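Local structure of Mlr6093 protein (Mesorhizobium loti, 2QJ8) at residues A[104-107]-A[108-112]; A[189-192]-A[193-197]. The protein probably acts as a zinc-dependent hydrolase of the aspartoacylase family, cleaving ester bonds or non-peptide carbon-nitrogen bonds in linear amides. All blocks are in the same frame, centred on the assembly; numbering follows the deposited sequence.

Contacts 1 and 2 illustrate how a loop and a short helix, each held by local bonds, can be joined through their buried sides. Their centres lie about 11 Å apart within the same catalytic domain, and each is partly buried. In contact 1, which lies between helices 89-94 and 118-129, the cross-bonds are weak backbone bonds around a type I beta turn, and Leu106 and Phe110 are buried. Contact 2 lies on helix 190-197, where regular bonds dominate, with Met190 and Leu194 buried and His196 and Arg197 exposed. The two meet where Asn107 O lies 3.0 Å from Met190 N, probably a hydrogen bond, and where Phe110 packs against Gly189 and Met190.

Contact 1 of 2, residues A[104-107]-A[108-112]; sequences KNLN and RVFPG
Val109 N faces two carbonyl oxygens, Asn105 O and Leu106 O, each 3.4 Å away, and both hydrogen bonds are weak. A third weak bond, Phe110 N to Asn107 O, closes the type I beta turn from Asn107 to Phe110. Asn105, with chi1 at 174°, carries its amide beside its own carbonyl carbon; OD1 there accepts a weak bond from Asn107 N and a hydrogen bond from Asn54 ND2. Lys104 NZ forms a salt bridge with Glu120 and a hydrogen bond with Ser117. Van der Waals contacts pack the bend. Asn105 CB lies 3.6 Å from Arg108 CG, and in the conformer given, one of two, Asn105 N lies over one face of the Arg108 guanidinium, off toward its rim. Val109 spreads its methyls, CG1 toward Lys104 CB and CG2 3.2 Å from Leu106 O. Leu106 O also sits at the edge of the Phe110 ring, 3.3 Å from Phe110 CD1. An alanine in place of Asn105 would probably keep the CB contact but leave Asn54 ND2 and Asn107 N without their shared acceptor. The Asn-Leu-Asn-Arg bend matches that of aspartoacylase-like catalytic domains, which in relatives lies beside the zinc site; here Asn105 touches His55, consistent with that place.

Contact 2 of 2, residues A[189-192]-A[193-197]; sequences GMFD and TLVHR
Phe191 and Val195 meet because CG of Phe191 is anti to its backbone N (chi1 -175°), while Val195 holds CG2 anti to its carbonyl carbon, which brings Val195 CG2 over the face of the ring. They belong to helix 190-197, a short helix with Gly189 at its N-cap and a wider pi-type turn at its end. The CG2 methyl of Val195 makes a CH-pi contact 3.7 Å from the centroid of the Phe191 ring and almost straight above it. His196 NE2 lies near the plane of the same ring, and the edge of Phe191 is turned toward the face of His196 in an offset edge-to-face pair, planes 72° apart. The neighbouring CD2 of the His196 imidazole meets Asp192 at the ring edge, 3.4 Å from Asp192 OD1; Asp192 OD1 also takes a weak bond from Thr187 OG1. Met190, a selenomethionine, runs side by side with Leu194, Met190 CG to Leu194 CD2 3.8 Å, and both side chains press on Phe202 of strand 201-208, as do Phe191 and Val195. The helix thus packs against that strand along one side.

The polar pattern changes along the helix. At its start, Thr193 grips Gly189 O twice: its N lies 2.9 Å from that oxygen, and OG1 donates to it at 2.8 Å from above the carbonyl plane. Ordinary helical bonds follow, from Leu194 N to Met190 O and from Val195 N to Phe191 O. The widened turn then shifts the pattern, since His196 N bonds only weakly to Asp192 O, whereas Arg197 N lies 2.9 Å from that Asp192 O, nearly along the C=O axis.

Contact 1 of 2, residues A[104-107]-A[108-112]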
ATOM      1  N   LYS A 104     -14.561  -7.537 -13.291  1.00 29.91           N
ATOM      2  CA  LYS A 104     -14.006  -6.830 -14.442  1.00 26.33           C
ATOM      3  C   LYS A 104     -13.331  -5.527 -14.074  1.00 26.95           C
ATOM      4  O   LYS A 104     -13.705  -4.822 -13.125  1.00 29.93           O
ATOM      5  CB  LYS A 104     -15.078  -6.584 -15.527  1.00 24.60           C
ATOM      6  CG  LYS A 104     -15.807  -7.851 -15.994  1.00 25.14           C
ATOM      7  CD  LYS A 104     -16.914  -7.610 -17.039  1.00 28.20           C
ATOM      8  CE  LYS A 104     -17.546  -8.942 -17.419  1.00 25.76           C
ATOM      9  NZ  LYS A 104     -18.793  -8.825 -18.235  1.00 26.46           N
ATOM     10  N   ASN A 105     -12.293  -5.236 -14.832  1.00 27.62           N
ATOM     11  CA  ASN A 105     -11.547  -3.984 -14.763  1.00 26.75           C
ATOM     12  C   ASN A 105     -12.343  -3.051 -15.646  1.00 25.77           C
ATOM     13  O   ASN A 105     -12.418  -3.223 -16.872  1.00 29.58           O
ATOM     14  CB  ASN A 105     -10.117  -4.216 -15.247  1.00 28.43           C
ATOM     15  CG  ASN A 105      -9.281  -2.950 -15.360  1.00 30.79           C
ATOM     16  OD1 ASN A 105      -9.733  -1.812 -15.183  1.00 43.07           O
ATOM     17  ND2 ASN A 105      -8.011  -3.164 -15.623  1.00 39.06           N
ATOM     18  N   LEU A 106     -12.992  -2.105 -14.983  1.00 26.40           N
ATOM     19  CA  LEU A 106     -13.889  -1.129 -15.585  1.00 29.58           C
ATOM     20  C   LEU A 106     -13.289  -0.383 -16.786  1.00 31.12           C
ATOM     21  O   LEU A 106     -13.980  -0.131 -17.783  1.00 31.69           O
ATOM     22  CB  LEU A 106     -14.356  -0.144 -14.488  1.00 29.12           C
ATOM     23  CG  LEU A 106     -15.200   1.070 -14.863  1.00 32.45           C
ATOM     24  CD1 LEU A 106     -16.475   0.593 -15.520  1.00 31.90           C
ATOM     25  CD2 LEU A 106     -15.504   1.936 -13.621  1.00 32.06           C
ATOM     26  N   ASN A 107     -12.019  -0.037 -16.662  1.00 38.11           N
ATOM     27  CA  ASN A 107     -11.275   0.646 -17.709  1.00 42.39           C
ATOM     28  C   ASN A 107     -11.159  -0.206 -18.976  1.00 40.71           C
ATOM     29  O   ASN A 107     -11.460   0.313 -20.061  1.00 41.71           O
ATOM     30  CB  ASN A 107      -9.899   1.079 -17.179  1.00 43.87           C
ATOM     31  CG  ASN A 107      -9.115   1.928 -18.167  1.00 51.44           C
ATOM     32  OD1 ASN A 107      -8.582   1.423 -19.158  1.00 58.64           O
ATOM     33  ND2 ASN A 107      -8.983   3.215 -17.861  1.00 53.78           N
ATOM     34  N   ARG A 108     -10.799  -1.493 -18.849  1.00 38.12           N
ATOM     35  CA  ARG A 108     -10.650  -2.331 -20.059  0.50 37.37           C
ATOM     36  C   ARG A 108     -11.957  -2.695 -20.759  1.00 36.25           C
ATOM     37  O   ARG A 108     -11.915  -3.093 -21.934  1.00 32.30           O
ATOM     38  CB  ARG A 108      -9.750  -3.587 -19.915  0.50 38.91           C
ATOM     39  CG  ARG A 108     -10.105  -4.572 -18.839  0.50 39.11           C
ATOM     40  CD  ARG A 108      -9.583  -6.010 -19.082  0.50 38.66           C
ATOM     41  NE  ARG A 108      -9.505  -6.780 -17.826  0.50 40.68           N
ATOM     42  CZ  ARG A 108     -10.536  -7.295 -17.133  0.50 35.47           C
ATOM     43  NH1 ARG A 108     -11.814  -7.149 -17.521  0.50 16.13           N
ATOM     44  NH2 ARG A 108     -10.287  -7.946 -15.992  0.50 41.03           N
ATOM     45  N   VAL A 109     -13.113  -2.523 -20.099  1.00 33.64           N
ATOM     46  CA  VAL A 109     -14.415  -2.844 -20.739  1.00 31.50           C
ATOM     47  C   VAL A 109     -15.074  -1.698 -21.532  1.00 30.69           C
ATOM     48  O   VAL A 109     -16.056  -1.950 -22.214  1.00 33.27           O
ATOM     49  CB  VAL A 109     -15.436  -3.428 -19.740  1.00 28.85           C
ATOM     50  CG1 VAL A 109     -14.797  -4.580 -18.952  1.00 32.31           C
ATOM     51  CG2 VAL A 109     -15.975  -2.367 -18.836  1.00 27.01           C
ATOM     52  N   PHE A 110     -14.553  -0.465 -21.465  1.00 32.62           N
ATOM     53  CA  PHE A 110     -15.114   0.672 -22.247  1.00 31.98           C
ATOM     54  C   PHE A 110     -15.184   0.330 -23.731  1.00 31.01           C
ATOM     55  O   PHE A 110     -14.280  -0.321 -24.222  1.00 29.62           O
ATOM     56  CB  PHE A 110     -14.307   1.982 -22.089  1.00 34.44           C
ATOM     57  CG  PHE A 110     -14.790   2.872 -20.977  1.00 29.27           C
ATOM     58  CD1 PHE A 110     -14.529   2.534 -19.656  1.00 39.38           C
ATOM     59  CD2 PHE A 110     -15.452   4.046 -21.253  1.00 35.47           C
ATOM     60  CE1 PHE A 110     -14.947   3.326 -18.615  1.00 39.34           C
ATOM     61  CE2 PHE A 110     -15.871   4.880 -20.234  1.00 37.75           C
ATOM     62  CZ  PHE A 110     -15.624   4.519 -18.895  1.00 44.66           C
ATOM     63  N   PRO A 111     -16.254   0.758 -24.441  1.00 30.52           N
ATOM     64  CA  PRO A 111     -17.370   1.591 -24.009  1.00 30.21           C
ATOM     65  C   PRO A 111     -18.530   0.845 -23.299  1.00 29.32           C
ATOM     66  O   PRO A 111     -19.606   1.413 -23.147  1.00 32.87           O
ATOM     67  CB  PRO A 111     -17.823   2.204 -25.339  1.00 28.07           C
ATOM     68  CG  PRO A 111     -17.715   1.027 -26.275  1.00 33.16           C
ATOM     69  CD  PRO A 111     -16.464   0.293 -25.827  1.00 33.41           C
ATOM     70  N   GLY A 112     -18.326  -0.389 -22.852  1.00 31.05           N
ATOM     71  CA  GLY A 112     -19.393  -1.173 -22.224  1.00 31.23           C
ATOM     72  C   GLY A 112     -20.634  -1.435 -23.069  1.00 31.74           C
ATOM     73  O   GLY A 112     -20.592  -1.356 -24.299  1.00 31.62           O
TER

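Contact 2 of 2, residues A[189-192]-A[193-197]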
ATOM      1  N   GLY A 189     -10.166  -1.026 -24.060  1.00 34.56           N
ATOM      2  CA  GLY A 189     -11.126  -0.230 -23.361  1.00 37.53           C
ATOM      3  C   GLY A 189     -11.070   1.281 -23.514  1.00 38.18           C
ATOM      4  O   GLY A 189     -11.305   1.809 -24.601  1.00 36.88           O
HETATM    5  N   MSE A 190     -10.720   1.962 -22.426  1.00 39.03           N
HETATM    6  CA  MSE A 190     -10.748   3.422 -22.373  0.50 39.70           C
HETATM    7  C   MSE A 190      -9.743   4.073 -23.321  1.00 38.49           C
HETATM    8  O   MSE A 190     -10.070   5.040 -23.998  1.00 36.55           O
HETATM    9  CB  MSE A 190     -10.525   3.913 -20.933  0.50 38.99           C
HETATM   10  CG  MSE A 190     -11.030   5.312 -20.666  0.50 41.98           C
HETATM   11 SE   MSE A 190     -10.976   5.854 -18.773  0.37 44.90          SE
HETATM   12  CE  MSE A 190     -11.948   4.386 -17.939  0.50 49.67           C
ATOM     13  N   PHE A 191      -8.528   3.547 -23.364  1.00 37.29           N
ATOM     14  CA  PHE A 191      -7.506   4.111 -24.234  1.00 36.01           C
ATOM     15  C   PHE A 191      -7.957   4.016 -25.678  1.00 33.58           C
ATOM     16  O   PHE A 191      -8.016   5.025 -26.367  1.00 33.17           O
ATOM     17  CB  PHE A 191      -6.157   3.408 -24.044  1.00 36.86           C
ATOM     18  CG  PHE A 191      -5.039   4.028 -24.839  1.00 33.14           C
ATOM     19  CD1 PHE A 191      -4.882   3.757 -26.200  1.00 33.11           C
ATOM     20  CD2 PHE A 191      -4.155   4.904 -24.224  1.00 32.16           C
ATOM     21  CE1 PHE A 191      -3.860   4.339 -26.928  1.00 29.65           C
ATOM     22  CE2 PHE A 191      -3.133   5.491 -24.945  1.00 30.90           C
ATOM     23  CZ  PHE A 191      -2.982   5.206 -26.299  1.00 31.64           C
ATOM     24  N   ASP A 192      -8.272   2.809 -26.133  1.00 32.25           N
ATOM     25  CA  ASP A 192      -8.754   2.618 -27.505  1.00 34.43           C
ATOM     26  C   ASP A 192      -9.962   3.468 -27.834  1.00 31.51           C
ATOM     27  O   ASP A 192     -10.065   4.008 -28.922  1.00 30.36           O
ATOM     28  CB  ASP A 192      -9.128   1.160 -27.762  1.00 37.40           C
ATOM     29  CG  ASP A 192      -7.925   0.268 -27.991  1.00 42.42           C
ATOM     30  OD1 ASP A 192      -6.772   0.761 -28.006  1.00 50.64           O
ATOM     31  OD2 ASP A 192      -8.146  -0.952 -28.141  1.00 44.10           O
ATOM     32  N   THR A 193     -10.867   3.596 -26.879  1.00 31.27           N
ATOM     33  CA  THR A 193     -12.086   4.389 -27.069  1.00 30.69           C
ATOM     34  C   THR A 193     -11.814   5.874 -27.275  1.00 25.60           C
ATOM     35  O   THR A 193     -12.203   6.443 -28.279  1.00 25.14           O
ATOM     36  CB  THR A 193     -13.070   4.168 -25.867  1.00 29.70           C
ATOM     37  OG1 THR A 193     -13.552   2.828 -25.948  1.00 33.46           O
ATOM     38  CG2 THR A 193     -14.258   5.114 -25.950  1.00 30.44           C
ATOM     39  N   LEU A 194     -11.074   6.464 -26.355  1.00 25.12           N
ATOM     40  CA  LEU A 194     -10.805   7.896 -26.383  1.00 27.57           C
ATOM     41  C   LEU A 194      -9.788   8.324 -27.414  1.00 26.31           C
ATOM     42  O   LEU A 194      -9.982   9.305 -28.130  1.00 28.39           O
ATOM     43  CB  LEU A 194     -10.355   8.384 -25.010  1.00 27.51           C
ATOM     44  CG  LEU A 194     -11.401   8.546 -23.906  1.00 33.11           C
ATOM     45  CD1 LEU A 194     -12.475   7.499 -23.969  1.00 43.48           C
ATOM     46  CD2 LEU A 194     -10.656   8.543 -22.582  1.00 33.57           C
ATOM     47  N   VAL A 195      -8.691   7.604 -27.452  1.00 25.31           N
ATOM     48  CA  VAL A 195      -7.600   7.883 -28.379  1.00 25.92           C
ATOM     49  C   VAL A 195      -7.902   7.458 -29.813  1.00 25.05           C
ATOM     50  O   VAL A 195      -7.963   8.298 -30.711  1.00 27.34           O
ATOM     51  CB  VAL A 195      -6.274   7.211 -27.904  1.00 25.69           C
ATOM     52  CG1 VAL A 195      -5.111   7.447 -28.910  1.00 24.01           C
ATOM     53  CG2 VAL A 195      -5.921   7.702 -26.500  1.00 23.93           C
ATOM     54  N   HIS A 196      -8.089   6.169 -30.047  1.00 26.37           N
ATOM     55  CA  HIS A 196      -8.218   5.705 -31.418  1.00 28.05           C
ATOM     56  C   HIS A 196      -9.583   5.953 -32.034  1.00 28.26           C
ATOM     57  O   HIS A 196      -9.669   6.483 -33.147  1.00 29.43           O
ATOM     58  CB  HIS A 196      -7.832   4.225 -31.571  1.00 29.65           C
ATOM     59  CG  HIS A 196      -6.412   3.926 -31.202  1.00 32.67           C
ATOM     60  ND1 HIS A 196      -5.347   4.687 -31.635  1.00 36.70           N
ATOM     61  CD2 HIS A 196      -5.882   2.934 -30.450  1.00 30.20           C
ATOM     62  CE1 HIS A 196      -4.226   4.190 -31.145  1.00 36.12           C
ATOM     63  NE2 HIS A 196      -4.523   3.124 -30.422  1.00 31.87           N
ATOM     64  N   ARG A 197     -10.639   5.568 -31.334  1.00 27.26           N
ATOM     65  CA  ARG A 197     -11.989   5.720 -31.875  1.00 29.33           C
ATOM     66  C   ARG A 197     -12.434   7.192 -31.934  1.00 29.00           C
ATOM     67  O   ARG A 197     -12.987   7.603 -32.948  1.00 26.63           O
ATOM     68  CB  ARG A 197     -12.970   4.851 -31.084  1.00 31.22           C
ATOM     69  CG  ARG A 197     -14.456   5.018 -31.373  1.00 38.12           C
ATOM     70  CD  ARG A 197     -14.916   4.302 -32.559  1.00 47.27           C
ATOM     71  NE  ARG A 197     -14.910   2.857 -32.341  1.00 57.14           N
ATOM     72  CZ  ARG A 197     -15.484   1.961 -33.144  1.00 56.62           C
ATOM     73  NH1 ARG A 197     -16.162   2.329 -34.241  1.00 60.69           N
ATOM     74  NH2 ARG A 197     -15.389   0.671 -32.833  1.00 57.62           N
TER